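Local structure of multicopper oxidase (Uncultured bacterium, 4E9X) at residues M142-W147 against H201-H206; T178-V183 against V272-G277; R248-D253 against G268-I273. The protein probably oxidises its substrates at mononuclear copper sites and passes the electrons to trinuclear copper clusters, where dioxygen is reduced to water. All coordinates share one frame; numbering follows the deposited sequence.

Contact 1 (M142-W147 against H201-H206). With CU (copper (II) ion), chain G; CU (copper (II) ion), chain F.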
loop_
_atom_site.group_PDB
_atom_site.type_symbol
_atom_site.label_atom_id
_atom_site.label_comp_id
_atom_site.label_asym_id
_atom_site.label_seq_id
_atom_site.Cartn_x
_atom_site.Cartn_y
_atom_site.Cartn_z
ATOM N N MET A 142 -0.112 13.019 13.540
ATOM C CA MET A 142 0.399 11.657 13.755
ATOM C C MET A 142 1.424 11.300 12.686
ATOM O O MET A 142 1.067 11.016 11.527
ATOM C CB MET A 142 -0.727 10.605 13.713
ATOM C CG MET A 142 -1.688 10.790 14.916
ATOM S SD MET A 142 -2.738 9.346 15.035
ATOM C CE MET A 142 -3.951 9.824 16.264
ATOM N N MET A 143 2.717 11.303 13.068
ATOM C CA MET A 143 3.787 11.027 12.086
ATOM C C MET A 143 4.324 9.647 12.379
ATOM O O MET A 143 4.905 9.403 13.472
ATOM C CB MET A 143 4.899 12.085 12.257
ATOM C CG MET A 143 4.346 13.509 12.082
ATOM S SD MET A 143 5.623 14.803 11.942
ATOM C CE MET A 143 6.188 14.515 10.267
ATOM N N MET A 144 4.108 8.720 11.476
ATOM C CA MET A 144 4.488 7.324 11.698
ATOM C C MET A 144 5.856 7.034 11.124
ATOM O O MET A 144 6.217 7.569 10.074
ATOM C CB MET A 144 3.466 6.362 11.058
ATOM C CG MET A 144 2.297 5.991 11.986
ATOM S SD MET A 144 1.252 7.368 12.498
ATOM C CE MET A 144 0.560 7.838 10.896
ATOM N N SER A 145 6.652 6.200 11.811
ATOM C CA SER A 145 7.963 5.793 11.325
ATOM C C SER A 145 8.309 4.457 11.987
ATOM O O SER A 145 7.583 3.893 12.808
ATOM C CB SER A 145 9.022 6.848 11.554
ATOM O OG SER A 145 9.302 7.016 12.931
ATOM N N THR A 146 9.461 3.979 11.515
ATOM C CA THR A 146 9.972 2.688 11.975
ATOM C C THR A 146 11.428 2.816 12.406
ATOM O O THR A 146 12.118 3.778 12.056
ATOM C CB THR A 146 9.843 1.556 10.911
ATOM O OG1 THR A 146 10.842 1.753 9.910
ATOM C CG2 THR A 146 8.455 1.593 10.280
ATOM N N TRP A 147 11.919 1.824 13.141
ATOM C CA TRP A 147 13.238 1.917 13.765
ATOM C C TRP A 147 13.919 0.552 13.655
ATOM O O TRP A 147 13.269 -0.465 13.762
ATOM C CB TRP A 147 13.174 2.286 15.245
ATOM C CG TRP A 147 12.351 3.545 15.452
ATOM C CD1 TRP A 147 10.979 3.580 15.592
ATOM C CD2 TRP A 147 12.803 4.885 15.502
ATOM N NE1 TRP A 147 10.554 4.901 15.739
ATOM C CE2 TRP A 147 11.659 5.711 15.686
ATOM C CE3 TRP A 147 14.089 5.468 15.394
ATOM C CZ2 TRP A 147 11.755 7.110 15.784
ATOM C CZ3 TRP A 147 14.130 6.861 15.497
ATOM C CH2 TRP A 147 12.998 7.675 15.688
ATOM N N HIS A 201 1.543 1.989 7.001
ATOM C CA HIS A 201 0.835 1.971 8.285
ATOM C C HIS A 201 -0.670 2.021 7.986
ATOM O O HIS A 201 -1.152 2.930 7.283
ATOM C CB HIS A 201 1.230 3.212 9.102
ATOM C CG HIS A 201 2.695 3.231 9.410
ATOM N ND1 HIS A 201 3.227 2.584 10.491
ATOM C CD2 HIS A 201 3.739 3.782 8.734
ATOM C CE1 HIS A 201 4.571 2.742 10.474
ATOM N NE2 HIS A 201 4.883 3.480 9.420
ATOM N N ALA A 202 -1.412 1.048 8.492
ATOM C CA ALA A 202 -2.848 0.962 8.201
ATOM C C ALA A 202 -3.584 1.481 9.434
ATOM O O ALA A 202 -3.819 0.779 10.389
ATOM C CB ALA A 202 -3.205 -0.476 7.857
ATOM N N MET A 203 -3.879 2.766 9.485
ATOM C CA MET A 203 -4.334 3.398 10.741
ATOM C C MET A 203 -5.840 3.181 10.912
ATOM O O MET A 203 -6.650 3.628 10.085
ATOM C CB MET A 203 -4.010 4.895 10.670
ATOM C CG MET A 203 -2.500 5.148 10.507
ATOM S SD MET A 203 -1.437 4.356 11.742
ATOM C CE MET A 203 -1.967 5.094 13.298
ATOM N N HIS A 204 -6.187 2.495 11.982
ATOM C CA HIS A 204 -7.585 2.097 12.254
ATOM C C HIS A 204 -8.098 2.723 13.557
ATOM O O HIS A 204 -7.474 2.513 14.620
ATOM C CB HIS A 204 -7.637 0.594 12.370
ATOM C CG HIS A 204 -8.932 0.035 12.849
ATOM N ND1 HIS A 204 -10.186 0.406 12.323
ATOM C CD2 HIS A 204 -9.204 -0.864 13.817
ATOM C CE1 HIS A 204 -11.148 -0.283 13.005
ATOM N NE2 HIS A 204 -10.554 -1.051 13.909
ATOM N N SER A 205 -9.223 3.403 13.453
ATOM C CA SER A 205 -9.867 3.982 14.642
ATOM C C SER A 205 -10.990 3.065 15.125
ATOM O O SER A 205 -12.001 2.896 14.438
ATOM C CB SER A 205 -10.444 5.345 14.340
ATOM O OG SER A 205 -11.270 5.331 13.175
ATOM N N HIS A 206 -10.895 2.511 16.333
ATOM C CA HIS A 206 -12.056 1.819 16.897
ATOM C C HIS A 206 -13.141 2.870 17.234
ATOM O O HIS A 206 -12.841 4.037 17.512
ATOM C CB HIS A 206 -11.682 1.062 18.172
ATOM C CG HIS A 206 -10.792 -0.138 17.969
ATOM N ND1 HIS A 206 -10.986 -1.270 18.757
ATOM C CD2 HIS A 206 -9.796 -0.442 17.147
ATOM C CE1 HIS A 206 -10.051 -2.208 18.410
ATOM N NE2 HIS A 206 -9.331 -1.704 17.400
HETATM CU CU CU G . -11.298 -2.302 15.001
HETATM CU CU CU F . -7.800 -2.786 16.920
HETATM O O HOH W 1 7.146 4.713 8.384
#
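Met144 and His201 mark the closest approach of the two backbones, their CA atoms 7.3 Å apart. Strand 142-147 and strand 201-205 belong to different sheets; their axes come no nearer than 9.4 Å and run 138° apart, and no direct hydrogen bond joins them. Side chains bridge the space. Met144 CB sits over the centre of the His201 imidazole, 3.5 Å from the ring centroid, a CH-pi contact almost along the ring normal. Beyond CB the methionine is bent at both chi2 and chi3 and meets Met203 tip to tip, SD 4.0 Å from Met203 CE. Thr146 CG2 approaches His201 CE1 obliquely at 4.1 Å. At the ring edge, in its plane, a water lies 2.8 Å from His201 NE2 and donates a weak bond to Met144 O, while His201 ND1 is hydrogen-bonded to Asp253 OD2. An alanine in place of His201 would probably open a gap beneath Met144 CB and leave Asp253 OD2 short of one mate. Further along the same strand His204 and His206 bind two coppers of the cluster. Asp253 thus holds the ring within its own copper-bearing sheet, while Met144, through ring face, Met203 and weak water bridge, links it to the facing one.

Contact 2 (T178-V183 against V272-G277)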
loop_
_atom_site.group_PDB
_atom_site.type_symbol
_atom_site.label_atom_id
_atom_site.label_comp_id
_atom_site.label_asym_id
_atom_site.label_seq_id
_atom_site.Cartn_x
_atom_site.Cartn_y
_atom_site.Cartn_z
ATOM N N THR A 178 3.600 6.004 24.030
ATOM C CA THR A 178 2.725 6.969 23.363
ATOM C C THR A 178 1.794 7.582 24.410
ATOM O O THR A 178 1.850 7.271 25.593
ATOM C CB THR A 178 1.945 6.254 22.245
ATOM O OG1 THR A 178 1.370 5.115 22.880
ATOM C CG2 THR A 178 2.831 5.762 21.127
ATOM N N GLN A 179 0.923 8.480 23.962
ATOM C CA GLN A 179 -0.023 9.173 24.863
ATOM C C GLN A 179 -1.427 9.034 24.279
ATOM O O GLN A 179 -1.586 8.941 23.045
ATOM C CB GLN A 179 0.325 10.671 24.926
ATOM C CG GLN A 179 1.660 10.900 25.627
ATOM C CD GLN A 179 1.502 10.954 27.127
ATOM O OE1 GLN A 179 0.388 11.095 27.618
ATOM N NE2 GLN A 179 2.625 10.821 27.814
ATOM N N PRO A 180 -2.420 9.090 25.125
ATOM C CA PRO A 180 -3.801 9.047 24.654
ATOM C C PRO A 180 -4.194 10.317 23.941
ATOM O O PRO A 180 -3.639 11.407 24.140
ATOM C CB PRO A 180 -4.624 8.926 25.981
ATOM C CG PRO A 180 -3.720 9.525 27.049
ATOM C CD PRO A 180 -2.312 9.164 26.602
ATOM N N LEU A 181 -5.214 10.167 23.100
ATOM C CA LEU A 181 -5.877 11.273 22.384
ATOM C C LEU A 181 -7.150 11.539 23.182
ATOM O O LEU A 181 -8.141 10.778 23.096
ATOM C CB LEU A 181 -6.111 10.859 20.932
ATOM C CG LEU A 181 -6.391 11.907 19.868
ATOM C CD1 LEU A 181 -6.371 11.306 18.463
ATOM C CD2 LEU A 181 -7.721 12.600 20.121
ATOM N N ARG A 182 -7.130 12.591 24.025
ATOM C CA ARG A 182 -8.233 12.861 24.944
ATOM C C ARG A 182 -9.236 13.799 24.306
ATOM O O ARG A 182 -8.867 14.878 23.806
ATOM C CB ARG A 182 -7.724 13.432 26.294
ATOM C CG ARG A 182 -6.931 12.346 27.027
ATOM C CD ARG A 182 -6.648 12.769 28.467
ATOM N NE ARG A 182 -5.988 11.720 29.196
ATOM C CZ ARG A 182 -5.415 11.875 30.372
ATOM N NH1 ARG A 182 -5.372 13.047 30.960
ATOM N NH2 ARG A 182 -4.822 10.832 30.976
ATOM N N VAL A 183 -10.487 13.372 24.311
ATOM C CA VAL A 183 -11.594 14.138 23.702
ATOM C C VAL A 183 -12.724 14.211 24.686
ATOM O O VAL A 183 -12.746 13.521 25.700
ATOM C CB VAL A 183 -12.091 13.489 22.392
ATOM C CG1 VAL A 183 -10.891 13.401 21.407
ATOM C CG2 VAL A 183 -12.720 12.125 22.655
ATOM N N VAL A 272 -5.081 5.653 22.381
ATOM C CA VAL A 272 -6.481 5.382 22.764
ATOM C C VAL A 272 -7.207 6.710 22.682
ATOM O O VAL A 272 -6.708 7.738 23.225
ATOM C CB VAL A 272 -6.552 4.844 24.197
ATOM C CG1 VAL A 272 -7.982 4.579 24.634
ATOM C CG2 VAL A 272 -5.716 3.593 24.329
ATOM N N ILE A 273 -8.347 6.720 21.998
ATOM C CA ILE A 273 -9.278 7.858 22.063
ATOM C C ILE A 273 -9.980 7.701 23.391
ATOM O O ILE A 273 -10.834 6.797 23.539
ATOM C CB ILE A 273 -10.248 7.848 20.890
ATOM C CG1 ILE A 273 -9.439 7.866 19.547
ATOM C CG2 ILE A 273 -11.192 9.011 21.023
ATOM C CD1 ILE A 273 -10.300 7.465 18.368
ATOM N N GLU A 274 -9.624 8.551 24.353
ATOM C CA GLU A 274 -10.176 8.503 25.712
ATOM C C GLU A 274 -11.186 9.616 25.833
ATOM O O GLU A 274 -10.822 10.804 25.750
ATOM C CB GLU A 274 -9.074 8.782 26.723
ATOM C CG GLU A 274 -8.054 7.628 26.917
ATOM C CD GLU A 274 -7.044 7.994 27.972
ATOM O OE1 GLU A 274 -7.001 9.158 28.454
ATOM O OE2 GLU A 274 -6.233 7.115 28.304
ATOM N N TYR A 275 -12.452 9.268 26.057
ATOM C CA TYR A 275 -13.428 10.338 26.291
ATOM C C TYR A 275 -13.460 10.734 27.775
ATOM O O TYR A 275 -13.451 9.866 28.685
ATOM C CB TYR A 275 -14.837 9.940 25.892
ATOM C CG TYR A 275 -15.171 9.916 24.397
ATOM C CD1 TYR A 275 -14.601 8.964 23.525
ATOM C CD2 TYR A 275 -16.089 10.809 23.903
ATOM C CE1 TYR A 275 -14.957 8.983 22.175
ATOM C CE2 TYR A 275 -16.485 10.814 22.594
ATOM C CZ TYR A 275 -15.903 9.899 21.717
ATOM O OH TYR A 275 -16.325 9.891 20.420
ATOM N N ASP A 276 -13.499 12.030 27.977
ATOM C CA ASP A 276 -13.406 12.577 29.355
ATOM C C ASP A 276 -14.455 11.993 30.282
ATOM O O ASP A 276 -14.184 11.848 31.468
ATOM C CB ASP A 276 -13.628 14.072 29.261
ATOM C CG ASP A 276 -12.416 14.900 28.757
ATOM O OD1 ASP A 276 -11.286 14.350 28.753
ATOM O OD2 ASP A 276 -12.587 16.078 28.415
ATOM N N GLY A 277 -15.645 11.695 29.764
ATOM C CA GLY A 277 -16.758 11.367 30.703
ATOM C C GLY A 277 -16.710 9.922 31.147
ATOM O O GLY A 277 -17.577 9.520 31.969
HETATM O O HOH W 2 -5.127 7.964 30.615
#
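Arg182 and Glu274 lie side by side and point the same way, joined by a salt bridge in which Arg182 NE donates to Glu274 OE1 at 2.9 Å. The oxygen is met nearly along its C-O axis, and the guanidinium and carboxylate planes differ by only 21°. A water bridges the two groups: it accepts from Arg182 NH2 and donates to Glu274 OE2 at 2.7 Å. Tyr284 OH also bonds to OE2, and Tyr291 receives the arginine in a cation-pi contact, so both charged ends have second partners. Pro180 CB presses on the carboxylate, 3.3 Å from Glu274 CD.

Between the backbones runs a regular parallel ladder. Leu181 N bonds Val272 O and Leu181 O accepts from Glu274 N; two residues on, Val183 N bonds Glu274 O at 3.0 Å and Val183 O accepts from Asp276 N at 2.8 Å.

Arg182 and Glu274 project from one face of the sheet, Leu181, Val183, Ile273 and Tyr275 from the opposite one. Chi1 of -58° sets Val183 CG1 anti to the carbonyl carbon; CG2, the branch between backbone N and carbonyl carbon, stands over the centre of the Tyr275 ring, 3.6 Å from the centroid in a CH-pi contact. The same methyl lies 3.8 Å from Ile273 CG2. Tyr275 OH is held beyond this by His208 NE2 and Asn245 N. Leu181 packs across to Val140 and Met142 of strand 138-147, placing this parallel pairing of the edge strand 181-183 with 270-275 in the facing-sheet beta sandwich of a cupredoxin domain.

Contact 3 (R248-D253 against G268-I273). With CU (copper (II) ion), chain F.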
loop_
_atom_site.group_PDB
_atom_site.type_symbol
_atom_site.label_atom_id
_atom_site.label_comp_id
_atom_site.label_asym_id
_atom_site.label_seq_id
_atom_site.Cartn_x
_atom_site.Cartn_y
_atom_site.Cartn_z
ATOM N N ARG A 248 -13.582 4.179 25.633
ATOM C CA ARG A 248 -12.135 4.153 25.467
ATOM C C ARG A 248 -11.894 3.309 24.205
ATOM O O ARG A 248 -12.127 2.096 24.232
ATOM C CB ARG A 248 -11.383 3.554 26.643
ATOM C CG ARG A 248 -11.509 4.379 27.907
ATOM C CD ARG A 248 -10.579 3.941 29.038
ATOM N NE ARG A 248 -10.809 2.568 29.482
ATOM C CZ ARG A 248 -11.544 2.256 30.567
ATOM N NH1 ARG A 248 -12.140 3.188 31.319
ATOM N NH2 ARG A 248 -11.669 0.979 30.879
ATOM N N PHE A 249 -11.470 3.983 23.141
ATOM C CA PHE A 249 -11.392 3.350 21.833
ATOM C C PHE A 249 -9.974 3.400 21.286
ATOM O O PHE A 249 -9.441 4.447 20.938
ATOM C CB PHE A 249 -12.376 4.064 20.887
ATOM C CG PHE A 249 -13.817 3.619 21.136
ATOM C CD1 PHE A 249 -14.222 2.314 20.887
ATOM C CD2 PHE A 249 -14.749 4.562 21.574
ATOM C CE1 PHE A 249 -15.540 1.964 21.055
ATOM C CE2 PHE A 249 -16.096 4.182 21.753
ATOM C CZ PHE A 249 -16.479 2.863 21.475
ATOM N N ILE A 250 -9.337 2.226 21.203
ATOM C CA ILE A 250 -7.943 2.175 20.714
ATOM C C ILE A 250 -7.906 2.608 19.278
ATOM O O ILE A 250 -8.869 2.506 18.512
ATOM C CB ILE A 250 -7.416 0.765 21.002
ATOM C CG1 ILE A 250 -5.901 0.583 20.985
ATOM C CG2 ILE A 250 -8.008 -0.261 20.058
ATOM C CD1 ILE A 250 -5.447 -0.784 21.493
ATOM N N PHE A 251 -6.730 3.104 18.849
ATOM C CA PHE A 251 -6.574 3.748 17.528
ATOM C C PHE A 251 -5.138 3.368 17.176
ATOM O O PHE A 251 -4.211 3.736 17.896
ATOM C CB PHE A 251 -6.808 5.234 17.721
ATOM C CG PHE A 251 -6.792 6.169 16.473
ATOM C CD1 PHE A 251 -6.941 7.529 16.644
ATOM C CD2 PHE A 251 -6.655 5.697 15.156
ATOM C CE1 PHE A 251 -6.968 8.443 15.596
ATOM C CE2 PHE A 251 -6.645 6.622 14.135
ATOM C CZ PHE A 251 -6.780 7.955 14.313
ATOM N N HIS A 252 -4.953 2.594 16.099
ATOM C CA HIS A 252 -3.622 1.968 15.964
ATOM C C HIS A 252 -3.350 1.556 14.532
ATOM O O HIS A 252 -4.247 1.408 13.714
ATOM C CB HIS A 252 -3.498 0.728 16.866
ATOM C CG HIS A 252 -4.488 -0.340 16.508
ATOM N ND1 HIS A 252 -4.218 -1.391 15.612
ATOM C CD2 HIS A 252 -5.757 -0.543 16.892
ATOM C CE1 HIS A 252 -5.339 -2.128 15.539
ATOM N NE2 HIS A 252 -6.292 -1.666 16.302
ATOM N N ASP A 253 -2.071 1.319 14.258
ATOM C CA ASP A 253 -1.645 0.688 12.997
ATOM C C ASP A 253 -2.125 -0.755 13.036
ATOM O O ASP A 253 -1.861 -1.498 13.996
ATOM C CB ASP A 253 -0.132 0.829 12.899
ATOM C CG ASP A 253 0.493 0.309 11.643
ATOM O OD1 ASP A 253 -0.185 -0.297 10.791
ATOM O OD2 ASP A 253 1.735 0.521 11.513
ATOM N N GLY A 268 4.294 -0.364 19.536
ATOM C CA GLY A 268 4.058 0.166 18.219
ATOM C C GLY A 268 3.172 1.373 18.189
ATOM O O GLY A 268 2.995 2.076 19.214
ATOM N N PRO A 269 2.621 1.737 17.034
ATOM C CA PRO A 269 1.832 2.981 16.896
ATOM C C PRO A 269 0.418 2.734 17.359
ATOM O O PRO A 269 -0.484 2.413 16.564
ATOM C CB PRO A 269 1.933 3.313 15.379
ATOM C CG PRO A 269 2.879 2.298 14.819
ATOM C CD PRO A 269 2.784 1.069 15.704
ATOM N N ILE A 270 0.257 2.862 18.676
ATOM C CA ILE A 270 -1.036 2.666 19.322
ATOM C C ILE A 270 -1.345 3.875 20.214
ATOM O O ILE A 270 -0.473 4.231 21.021
ATOM C CB ILE A 270 -1.033 1.406 20.208
ATOM C CG1 ILE A 270 -0.653 0.143 19.457
ATOM C CG2 ILE A 270 -2.384 1.284 20.942
ATOM C CD1 ILE A 270 -0.448 -1.083 20.335
ATOM N N THR A 271 -2.540 4.434 20.112
ATOM C CA THR A 271 -3.042 5.363 21.095
ATOM C C THR A 271 -4.447 4.906 21.483
ATOM O O THR A 271 -4.916 3.852 20.996
ATOM C CB THR A 271 -2.988 6.813 20.579
ATOM O OG1 THR A 271 -3.461 7.686 21.644
ATOM C CG2 THR A 271 -3.851 7.028 19.356
ATOM N N VAL A 272 -5.081 5.653 22.381
ATOM C CA VAL A 272 -6.481 5.382 22.764
ATOM C C VAL A 272 -7.207 6.710 22.682
ATOM O O VAL A 272 -6.708 7.738 23.225
ATOM C CB VAL A 272 -6.552 4.844 24.197
ATOM C CG1 VAL A 272 -7.982 4.579 24.634
ATOM C CG2 VAL A 272 -5.716 3.593 24.329
ATOM N N ILE A 273 -8.347 6.720 21.998
ATOM C CA ILE A 273 -9.278 7.858 22.063
ATOM C C ILE A 273 -9.980 7.701 23.391
ATOM O O ILE A 273 -10.834 6.797 23.539
ATOM C CB ILE A 273 -10.248 7.848 20.890
ATOM C CG1 ILE A 273 -9.439 7.866 19.547
ATOM C CG2 ILE A 273 -11.192 9.011 21.023
ATOM C CD1 ILE A 273 -10.300 7.465 18.368
HETATM CU CU CU F . -7.800 -2.786 16.920
#
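The antiparallel ladder that pairs Phe249 with Ile273 and Phe251 with Thr271 belongs to a cupredoxin sheet that carries a copper ligand, His252. Phe249 and Ile273 exchange two backbone bonds, the shorter from Ile273 N to Phe249 O at 2.7 Å. Phe251 and Thr271 repeat the pattern, and Asp253 N adds a last rung to Pro269 O at 3.0 Å, where Pro269 centres an inverse gamma turn.

Ile250, His252, Ile270 and Val272 share one face. The two isoleucines cross at an angle, with Ile250 CG1 3.6 Å from Ile270 CG2. On the other face Phe251 CD1 touches Ile273 CD1 at 3.8 Å, while Thr271 CG2 packs on Phe251 CB; the Phe251 ring also meets Ile191 and Phe193 of the opposing sheet. Past the ladder, Asp253 CB rests on Pro269 CG at 3.9 Å; OD2, which also accepts from His258 ND1, is the oxygen that holds His201.

His252 NE2 binds copper at 2.0 Å, with His206 of the same chain and His106 of the second subunit. ND1 donates in the ring plane to Asp253 O at 2.9 Å, although it stands above that carbonyl's own plane. With metal on one nitrogen and a backbone carbonyl on the other, the imidazole is fixed against rotation; the ladder fixes the backbone from which His252 projects, and Ile270 CG1 packs against its CB.

All three contacts are largely buried, but they differ in depth: contact 1 is centred about 10 Å from the middle of the chain, contact 3 about 16 Å and contact 2 about 18 Å, where Asp276 reaches solvent. Contacts 2 and 3 share strand 270-275, paired in parallel on one side and antiparallel on the other; Thr271 OG1 joins them through Gln179 O. Contact 1 instead spans the sandwich between sheets. There ring face and sulphur do the work that backbone ladders do in the other two. Only contact 2 has a salt bridge between its segments, while contacts 1 and 3 meet at one copper through His206 and His252, beside the second subunit.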